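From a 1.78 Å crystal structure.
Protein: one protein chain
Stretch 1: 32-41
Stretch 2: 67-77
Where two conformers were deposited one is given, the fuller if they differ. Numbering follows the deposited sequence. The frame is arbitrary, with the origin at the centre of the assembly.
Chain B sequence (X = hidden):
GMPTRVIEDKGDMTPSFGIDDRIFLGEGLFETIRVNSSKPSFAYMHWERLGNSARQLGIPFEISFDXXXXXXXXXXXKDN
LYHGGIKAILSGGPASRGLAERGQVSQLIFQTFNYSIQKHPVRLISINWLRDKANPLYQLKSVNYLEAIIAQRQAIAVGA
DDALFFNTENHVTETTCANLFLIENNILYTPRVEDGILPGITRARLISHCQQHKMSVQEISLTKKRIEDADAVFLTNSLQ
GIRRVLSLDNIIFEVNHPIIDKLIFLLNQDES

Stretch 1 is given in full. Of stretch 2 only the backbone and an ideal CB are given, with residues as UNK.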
ATOM      1  N   THR B  32      -5.715 -10.365 -12.012  1.00 11.07           N
ATOM      2  CA  THR B  32      -6.177 -11.697 -11.669  0.50 12.57           C
ATOM      3  C   THR B  32      -7.207 -12.108 -12.736  1.00 12.95           C
ATOM      4  O   THR B  32      -8.219 -11.461 -12.935  1.00 12.14           O
ATOM      5  CB  THR B  32      -6.673 -11.769 -10.191  0.50 16.29           C
ATOM      6  OG1 THR B  32      -7.186 -13.072  -9.913  0.50 22.65           O
ATOM      7  CG2 THR B  32      -7.725 -10.716  -9.892  0.50 20.55           C
ATOM      8  N   ILE B  33      -6.882 -13.173 -13.451  1.00 11.59           N
ATOM      9  CA  ILE B  33      -7.552 -13.554 -14.687  1.00 11.84           C
ATOM     10  C   ILE B  33      -8.237 -14.910 -14.478  1.00 11.22           C
ATOM     11  O   ILE B  33      -7.615 -15.869 -14.067  1.00 10.12           O
ATOM     12  CB  ILE B  33      -6.556 -13.659 -15.827  1.00  8.71           C
ATOM     13  CG1 ILE B  33      -5.799 -12.355 -16.058  1.00 14.00           C
ATOM     14  CG2 ILE B  33      -7.234 -14.062 -17.155  1.00  9.24           C
ATOM     15  CD1 ILE B  33      -4.412 -12.570 -16.687  1.00 13.52           C
ATOM     16  N   ARG B  34      -9.519 -14.954 -14.773  1.00 10.26           N
ATOM     17  CA  ARG B  34     -10.241 -16.197 -14.738  1.00 11.42           C
ATOM     18  C   ARG B  34      -9.852 -17.063 -15.929  1.00 11.43           C
ATOM     19  O   ARG B  34      -9.723 -16.570 -17.053  1.00 12.35           O
ATOM     20  CB  ARG B  34     -11.724 -15.929 -14.739  1.00 10.31           C
ATOM     21  CG  ARG B  34     -12.567 -17.207 -14.582  1.00 16.75           C
ATOM     22  CD  ARG B  34     -13.978 -16.836 -14.169  1.00 31.41           C
ATOM     23  NE  ARG B  34     -14.883 -17.988 -14.150  1.00 38.18           N
ATOM     24  CZ  ARG B  34     -16.145 -17.977 -13.697  1.00 43.93           C
ATOM     25  NH1 ARG B  34     -16.708 -16.872 -13.186  1.00 43.08           N
ATOM     26  NH2 ARG B  34     -16.855 -19.102 -13.747  1.00 45.11           N
ATOM     27  N   VAL B  35      -9.674 -18.362 -15.690  1.00  9.86           N
ATOM     28  CA  VAL B  35      -9.423 -19.304 -16.764  1.00 10.26           C
ATOM     29  C   VAL B  35     -10.625 -20.255 -16.814  1.00 13.24           C
ATOM     30  O   VAL B  35     -10.979 -20.858 -15.781  1.00  8.01           O
ATOM     31  CB  VAL B  35      -8.122 -20.066 -16.575  1.00 10.84           C
ATOM     32  CG1 VAL B  35      -7.990 -21.149 -17.650  1.00 12.10           C
ATOM     33  CG2 VAL B  35      -6.958 -19.113 -16.650  1.00 11.00           C
ATOM     34  N   ASN B  36     -11.262 -20.320 -17.994  1.00 12.45           N
ATOM     35  CA  ASN B  36     -12.429 -21.165 -18.239  1.00 14.45           C
ATOM     36  C   ASN B  36     -12.129 -22.083 -19.403  1.00 16.21           C
ATOM     37  O   ASN B  36     -11.750 -21.628 -20.460  1.00 16.56           O
ATOM     38  CB  ASN B  36     -13.680 -20.339 -18.601  1.00 18.18           C
ATOM     39  CG  ASN B  36     -14.027 -19.271 -17.573  1.00 26.13           C
ATOM     40  OD1 ASN B  36     -14.384 -19.573 -16.434  1.00 36.37           O
ATOM     41  ND2 ASN B  36     -13.987 -18.002 -17.993  1.00 28.48           N
ATOM     42  N   SER B  37     -12.261 -23.386 -19.203  1.00 15.85           N
ATOM     43  CA  SER B  37     -12.034 -24.379 -20.245  1.00 15.86           C
ATOM     44  C   SER B  37     -10.676 -24.201 -20.934  1.00 15.92           C
ATOM     45  O   SER B  37     -10.559 -24.287 -22.163  1.00 16.64           O
ATOM     46  CB  SER B  37     -13.206 -24.395 -21.231  1.00 18.78           C
ATOM     47  OG  SER B  37     -14.464 -24.430 -20.554  1.00 20.43           O
ATOM     48  N   SER B  38      -9.664 -23.939 -20.106  1.00 12.34           N
ATOM     49  CA  SER B  38      -8.261 -23.792 -20.500  1.00 13.06           C
ATOM     50  C   SER B  38      -7.976 -22.518 -21.279  1.00 14.41           C
ATOM     51  O   SER B  38      -6.905 -22.392 -21.858  1.00 18.51           O
ATOM     52  CB  SER B  38      -7.775 -24.994 -21.305  1.00 16.62           C
ATOM     53  OG  SER B  38      -8.093 -26.184 -20.618  1.00 21.49           O
ATOM     54  N   LYS B  39      -8.934 -21.605 -21.291  1.00 16.53           N
ATOM     55  CA  LYS B  39      -8.802 -20.314 -21.980  1.00 17.79           C
ATOM     56  C   LYS B  39      -8.860 -19.136 -20.991  1.00 16.09           C
ATOM     57  O   LYS B  39      -9.787 -19.045 -20.184  1.00 16.27           O
ATOM     58  CB  LYS B  39      -9.898 -20.165 -23.029  1.00 19.76           C
ATOM     59  CG  LYS B  39      -9.715 -21.117 -24.228  1.00 27.99           C
ATOM     60  CD  LYS B  39     -11.011 -21.264 -25.032  1.00 40.56           C
ATOM     61  CE  LYS B  39     -10.799 -22.031 -26.352  1.00 44.86           C
ATOM     62  NZ  LYS B  39     -11.921 -22.991 -26.644  1.00 48.69           N
ATOM     63  N   PRO B  40      -7.892 -18.210 -21.082  1.00 15.34           N
ATOM     64  CA  PRO B  40      -7.999 -17.011 -20.246  1.00 14.24           C
ATOM     65  C   PRO B  40      -9.154 -16.120 -20.716  1.00 15.95           C
ATOM     66  O   PRO B  40      -9.241 -15.769 -21.878  1.00 20.61           O
ATOM     67  CB  PRO B  40      -6.628 -16.318 -20.417  1.00 13.87           C
ATOM     68  CG  PRO B  40      -6.110 -16.796 -21.688  1.00 15.15           C
ATOM     69  CD  PRO B  40      -6.706 -18.160 -21.955  1.00 15.93           C
ATOM     70  N   SER B  41     -10.028 -15.776 -19.788  1.00 15.12           N
ATOM     71  CA  SER B  41     -11.163 -14.921 -20.019  1.00 16.30           C
ATOM     72  C   SER B  41     -10.749 -13.433 -20.015  1.00 15.47           C
ATOM     73  O   SER B  41     -10.143 -12.925 -19.052  1.00 14.29           O
ATOM     74  CB  SER B  41     -12.146 -15.177 -18.883  1.00 20.07           C
ATOM     75  OG  SER B  41     -13.298 -14.386 -18.967  1.00 27.49           O
ATOM     76  N   UNK B  67       2.121 -11.764 -27.240  1.00  9.70           N
ATOM     77  CA  UNK B  67       3.091 -12.425 -26.366  1.00 12.17           C
ATOM     78  C   UNK B  67       2.492 -12.666 -24.967  1.00 10.78           C
ATOM     79  O   UNK B  67       2.678 -13.748 -24.373  1.00 10.18           O
ATOM     80  CB  UNK B  67       4.366 -11.585 -26.260  1.00 12.17           C
ATOM     81  N   UNK B  68       1.741 -11.681 -24.480  1.00  8.53           N
ATOM     82  CA  UNK B  68       1.010 -11.808 -23.210  1.00  9.29           C
ATOM     83  C   UNK B  68       0.106 -13.013 -23.264  1.00 10.36           C
ATOM     84  O   UNK B  68       0.151 -13.880 -22.389  1.00  9.27           O
ATOM     85  CB  UNK B  68       0.195 -10.548 -22.909  1.00  9.29           C
ATOM     86  N   UNK B  69      -0.717 -13.066 -24.309  1.00  9.36           N
ATOM     87  CA  UNK B  69      -1.674 -14.162 -24.453  1.00 11.36           C
ATOM     88  C   UNK B  69      -0.943 -15.504 -24.518  1.00 10.79           C
ATOM     89  O   UNK B  69      -1.302 -16.437 -23.817  1.00 11.19           O
ATOM     90  CB  UNK B  69      -2.534 -13.963 -25.703  1.00 11.36           C
ATOM     91  N   UNK B  70       0.115 -15.571 -25.317  1.00 12.97           N
ATOM     92  CA  UNK B  70       0.944 -16.795 -25.457  0.50 13.86           C
ATOM     93  C   UNK B  70       1.525 -17.243 -24.111  1.00 14.13           C
ATOM     94  O   UNK B  70       1.550 -18.444 -23.811  1.00 15.04           O
ATOM     95  CB  UNK B  70       2.083 -16.553 -26.450  0.50 13.86           C
ATOM     96  N   UNK B  71       1.986 -16.289 -23.311  1.00 11.58           N
ATOM     97  CA  UNK B  71       2.452 -16.605 -21.945  1.00 14.52           C
ATOM     98  C   UNK B  71       1.372 -17.190 -21.064  1.00 12.78           C
ATOM     99  O   UNK B  71       1.641 -18.140 -20.333  1.00 14.22           O
ATOM    100  CB  UNK B  71       3.007 -15.346 -21.275  1.00 14.52           C
ATOM    101  N   UNK B  72       0.161 -16.653 -21.149  1.00 12.57           N
ATOM    102  CA  UNK B  72      -0.979 -17.181 -20.390  1.00 13.97           C
ATOM    103  C   UNK B  72      -1.279 -18.609 -20.819  1.00 14.22           C
ATOM    104  O   UNK B  72      -1.439 -19.497 -19.972  1.00 12.90           O
ATOM    105  CB  UNK B  72      -2.215 -16.300 -20.581  1.00 13.97           C
ATOM    106  N   UNK B  73      -1.296 -18.844 -22.131  1.00 13.45           N
ATOM    107  CA  UNK B  73      -1.599 -20.183 -22.656  1.00 14.46           C
ATOM    108  C   UNK B  73      -0.529 -21.167 -22.215  1.00 14.49           C
ATOM    109  O   UNK B  73      -0.861 -22.277 -21.802  1.00 13.86           O
ATOM    110  CB  UNK B  73      -1.703 -20.162 -24.182  1.00 14.46           C
ATOM    111  N   UNK B  74       0.741 -20.760 -22.241  1.00 14.42           N
ATOM    112  CA  UNK B  74       1.820 -21.687 -21.900  1.00 15.14           C
ATOM    113  C   UNK B  74       1.785 -22.070 -20.425  1.00 15.00           C
ATOM    114  O   UNK B  74       2.110 -23.199 -20.084  1.00 14.73           O
ATOM    115  CB  UNK B  74       3.177 -21.070 -22.245  1.00 15.14           C
ATOM    116  N   UNK B  75       1.350 -21.136 -19.574  1.00 13.62           N
ATOM    117  CA  UNK B  75       1.146 -21.395 -18.150  1.00 14.54           C
ATOM    118  C   UNK B  75      -0.009 -22.346 -17.878  1.00 15.28           C
ATOM    119  O   UNK B  75       0.149 -23.300 -17.102  1.00 18.28           O
ATOM    120  CB  UNK B  75       0.902 -20.077 -17.413  1.00 14.54           C
ATOM    121  N   UNK B  76      -1.153 -22.111 -18.523  1.00 14.09           N
ATOM    122  CA  UNK B  76      -2.337 -22.986 -18.444  1.00 14.81           C
ATOM    123  C   UNK B  76      -2.034 -24.416 -18.879  1.00 16.89           C
ATOM    124  O   UNK B  76      -2.381 -25.396 -18.181  1.00 16.73           O
ATOM    125  CB  UNK B  76      -3.466 -22.421 -19.309  1.00 14.81           C
ATOM    126  N   UNK B  77      -1.380 -24.533 -20.031  1.00 15.81           N
ATOM    127  CA  UNK B  77      -0.951 -25.829 -20.549  1.00 18.05           C
ATOM    128  C   UNK B  77       0.049 -26.547 -19.635  1.00 18.30           C
ATOM    129  O   UNK B  77      -0.113 -27.748 -19.333  1.00 18.89           O
ATOM    130  CB  UNK B  77      -0.331 -25.644 -21.935  1.00 18.05           C
TER

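Stretch 1 is a β-hairpin: a strand runs through Ile33 and Val35, reverses in a type I' turn from Asn36 to Lys39, and returns through Pro40. Ile33, Val35 and Pro40 direct their side chains toward stretch 2, an unbroken helix whose axis makes 56° with the first strand. The hairpin thus offers an apolar face, bordered near the turn by the carbonyl of Ser38.

Position 67 is out of reach of the hairpin, so any helix-compatible residue would serve; it is Asp67. Position 68 points sideways, with no atom of stretch 1 within 5.5 Å of its ideal CB. A short side chain would fall short of Ile33, whereas a long apolar or aromatic one could arrive. Trp68, with chi1 t, does so: its CZ2 lies 3.9 Å from Ile33 CD1.

Position 69 is also sideways and again favours length, here toward the ring of Pro40. Leucine, methionine or an aromatic would be reasonable. Phe69, chi1 t, brings CE1 to 3.8 Å from Pro40 CG.

Positions 70 and 71 are out of reach, and polar residues would be acceptable at both. They are Glu70 and His71; the latter's ND1 makes a weak hydrogen bond to Asp67 O, one turn back.

Position 72 points toward the hairpin, its ideal CB 4.1 Å from Pro40 CG. With Pro40 close and Ile33 farther off, an aliphatic of medium length is attractive; leucine, whose fork can meet two partners, or methionine would suit. Leu72 touches both: CD1 is 3.9 Å from Pro40 CB, and CD2 is 3.8 Å from Ile33 CD1.

Position 73 points sideways, but a side chain of several carbons, such as isoleucine, leucine or methionine, could reach Pro40 by its choice of rotamer. Ile73, with both chi1 and chi2 m, sets CD1 3.6 Å from Pro40 CD.

Positions 74 and 75 lie beyond reach. They are Gln74 and Lys75, the lysine hydrogen-bonded through NZ elsewhere in the structure.

Position 76 points toward the turn: its CA is 6.3 Å from Ser38 CA, and its ideal CB is 4.3 Å from Ser38 O and 5.0 Å from Val35 CG1. The close backbone leaves limited room, and the apolar neighbours favour valine, isoleucine or leucine. Ile76 CD1 packs 3.6 Å from Pro40 CD and 4.0 Å from Val35 CG2, while Ile76 CG2 sits 3.4 Å from Ser38 O.

Position 77 turns sideways without contact, so a polar residue fits; it is Gln77. No hydrogen bond joins the stretches, and apolar packing centred on Pro40 dominates.

Stretch 2, residues 67-77: DWFEHLIQKIQ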
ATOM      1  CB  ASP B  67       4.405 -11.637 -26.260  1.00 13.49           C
ATOM      2  CG  ASP B  67       5.273 -11.754 -27.524  1.00 18.56           C
ATOM      3  OD1 ASP B  67       4.976 -12.552 -28.437  1.00 25.97           O
ATOM      4  OD2 ASP B  67       6.277 -11.043 -27.586  1.00 26.34           O
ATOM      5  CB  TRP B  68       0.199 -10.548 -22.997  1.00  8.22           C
ATOM      6  CG  TRP B  68      -0.933 -10.549 -22.015  1.00  8.08           C
ATOM      7  CD1 TRP B  68      -2.247 -10.746 -22.299  1.00 10.77           C
ATOM      8  CD2 TRP B  68      -0.870 -10.199 -20.635  1.00  8.64           C
ATOM      9  NE1 TRP B  68      -3.010 -10.590 -21.175  1.00  7.42           N
ATOM     10  CE2 TRP B  68      -2.188 -10.243 -20.135  1.00  9.92           C
ATOM     11  CE3 TRP B  68       0.168  -9.868 -19.763  1.00 10.17           C
ATOM     12  CZ2 TRP B  68      -2.489  -9.996 -18.809  1.00 10.23           C
ATOM     13  CZ3 TRP B  68      -0.132  -9.601 -18.441  1.00 10.53           C
ATOM     14  CH2 TRP B  68      -1.448  -9.678 -17.968  1.00 11.34           C
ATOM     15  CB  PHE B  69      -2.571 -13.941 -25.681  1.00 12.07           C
ATOM     16  CG  PHE B  69      -3.732 -14.910 -25.770  1.00 11.98           C
ATOM     17  CD1 PHE B  69      -4.960 -14.599 -25.179  1.00 13.10           C
ATOM     18  CD2 PHE B  69      -3.600 -16.095 -26.466  1.00 17.88           C
ATOM     19  CE1 PHE B  69      -6.038 -15.479 -25.264  1.00 15.49           C
ATOM     20  CE2 PHE B  69      -4.681 -16.994 -26.569  1.00 18.44           C
ATOM     21  CZ  PHE B  69      -5.899 -16.671 -25.978  1.00 13.83           C
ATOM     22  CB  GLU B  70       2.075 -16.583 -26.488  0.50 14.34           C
ATOM     23  CG  GLU B  70       3.218 -17.662 -26.526  0.50 17.34           C
ATOM     24  CD  GLU B  70       2.751 -19.091 -26.827  0.50 25.83           C
ATOM     25  OE1 GLU B  70       1.523 -19.325 -26.945  0.50 26.24           O
ATOM     26  OE2 GLU B  70       3.629 -19.991 -26.942  0.50 13.15           O
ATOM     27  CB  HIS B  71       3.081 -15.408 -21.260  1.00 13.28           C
ATOM     28  CG  HIS B  71       4.513 -15.216 -21.606  1.00 16.14           C
ATOM     29  ND1 HIS B  71       4.952 -14.221 -22.451  1.00 22.85           N
ATOM     30  CD2 HIS B  71       5.613 -15.907 -21.232  1.00 16.38           C
ATOM     31  CE1 HIS B  71       6.265 -14.289 -22.559  1.00 20.75           C
ATOM     32  NE2 HIS B  71       6.690 -15.308 -21.835  1.00 22.60           N
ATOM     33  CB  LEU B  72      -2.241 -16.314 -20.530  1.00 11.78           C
ATOM     34  CG  LEU B  72      -2.160 -14.835 -20.090  1.00 14.69           C
ATOM     35  CD1 LEU B  72      -3.444 -14.059 -20.485  1.00 11.51           C
ATOM     36  CD2 LEU B  72      -1.917 -14.767 -18.572  1.00 12.55           C
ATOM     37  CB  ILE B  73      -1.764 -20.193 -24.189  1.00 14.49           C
ATOM     38  CG1 ILE B  73      -2.990 -19.367 -24.614  1.00 18.29           C
ATOM     39  CG2 ILE B  73      -1.902 -21.646 -24.723  1.00 18.53           C
ATOM     40  CD1 ILE B  73      -4.323 -19.825 -24.069  1.00 17.86           C
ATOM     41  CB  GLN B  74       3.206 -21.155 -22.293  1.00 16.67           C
ATOM     42  CG  GLN B  74       3.498 -21.193 -23.827  1.00 23.27           C
ATOM     43  CD  GLN B  74       3.181 -22.546 -24.523  1.00 29.11           C
ATOM     44  OE1 GLN B  74       2.433 -22.589 -25.501  1.00 34.72           O
ATOM     45  NE2 GLN B  74       3.755 -23.643 -24.019  1.00 33.27           N
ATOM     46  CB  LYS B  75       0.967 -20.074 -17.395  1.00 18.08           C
ATOM     47  CG  LYS B  75       2.215 -19.650 -16.706  1.00 22.54           C
ATOM     48  CD  LYS B  75       2.271 -20.334 -15.354  1.00 24.97           C
ATOM     49  CE  LYS B  75       3.674 -20.529 -14.909  1.00 25.06           C
ATOM     50  NZ  LYS B  75       3.730 -20.878 -13.476  1.00 26.54           N
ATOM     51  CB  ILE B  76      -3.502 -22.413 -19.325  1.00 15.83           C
ATOM     52  CG1 ILE B  76      -4.083 -21.127 -18.695  1.00 16.12           C
ATOM     53  CG2 ILE B  76      -4.600 -23.451 -19.632  1.00 17.10           C
ATOM     54  CD1 ILE B  76      -4.730 -20.201 -19.741  1.00 14.74           C
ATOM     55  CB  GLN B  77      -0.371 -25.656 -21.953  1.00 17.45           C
ATOM     56  CG  GLN B  77      -1.457 -25.404 -22.992  1.00 25.23           C
ATOM     57  CD  GLN B  77      -0.907 -25.256 -24.410  1.00 34.48           C
ATOM     58  OE1 GLN B  77       0.305 -25.343 -24.640  1.00 39.37           O
ATOM     59  NE2 GLN B  77      -1.801 -25.016 -25.365  1.00 27.33           N
TER
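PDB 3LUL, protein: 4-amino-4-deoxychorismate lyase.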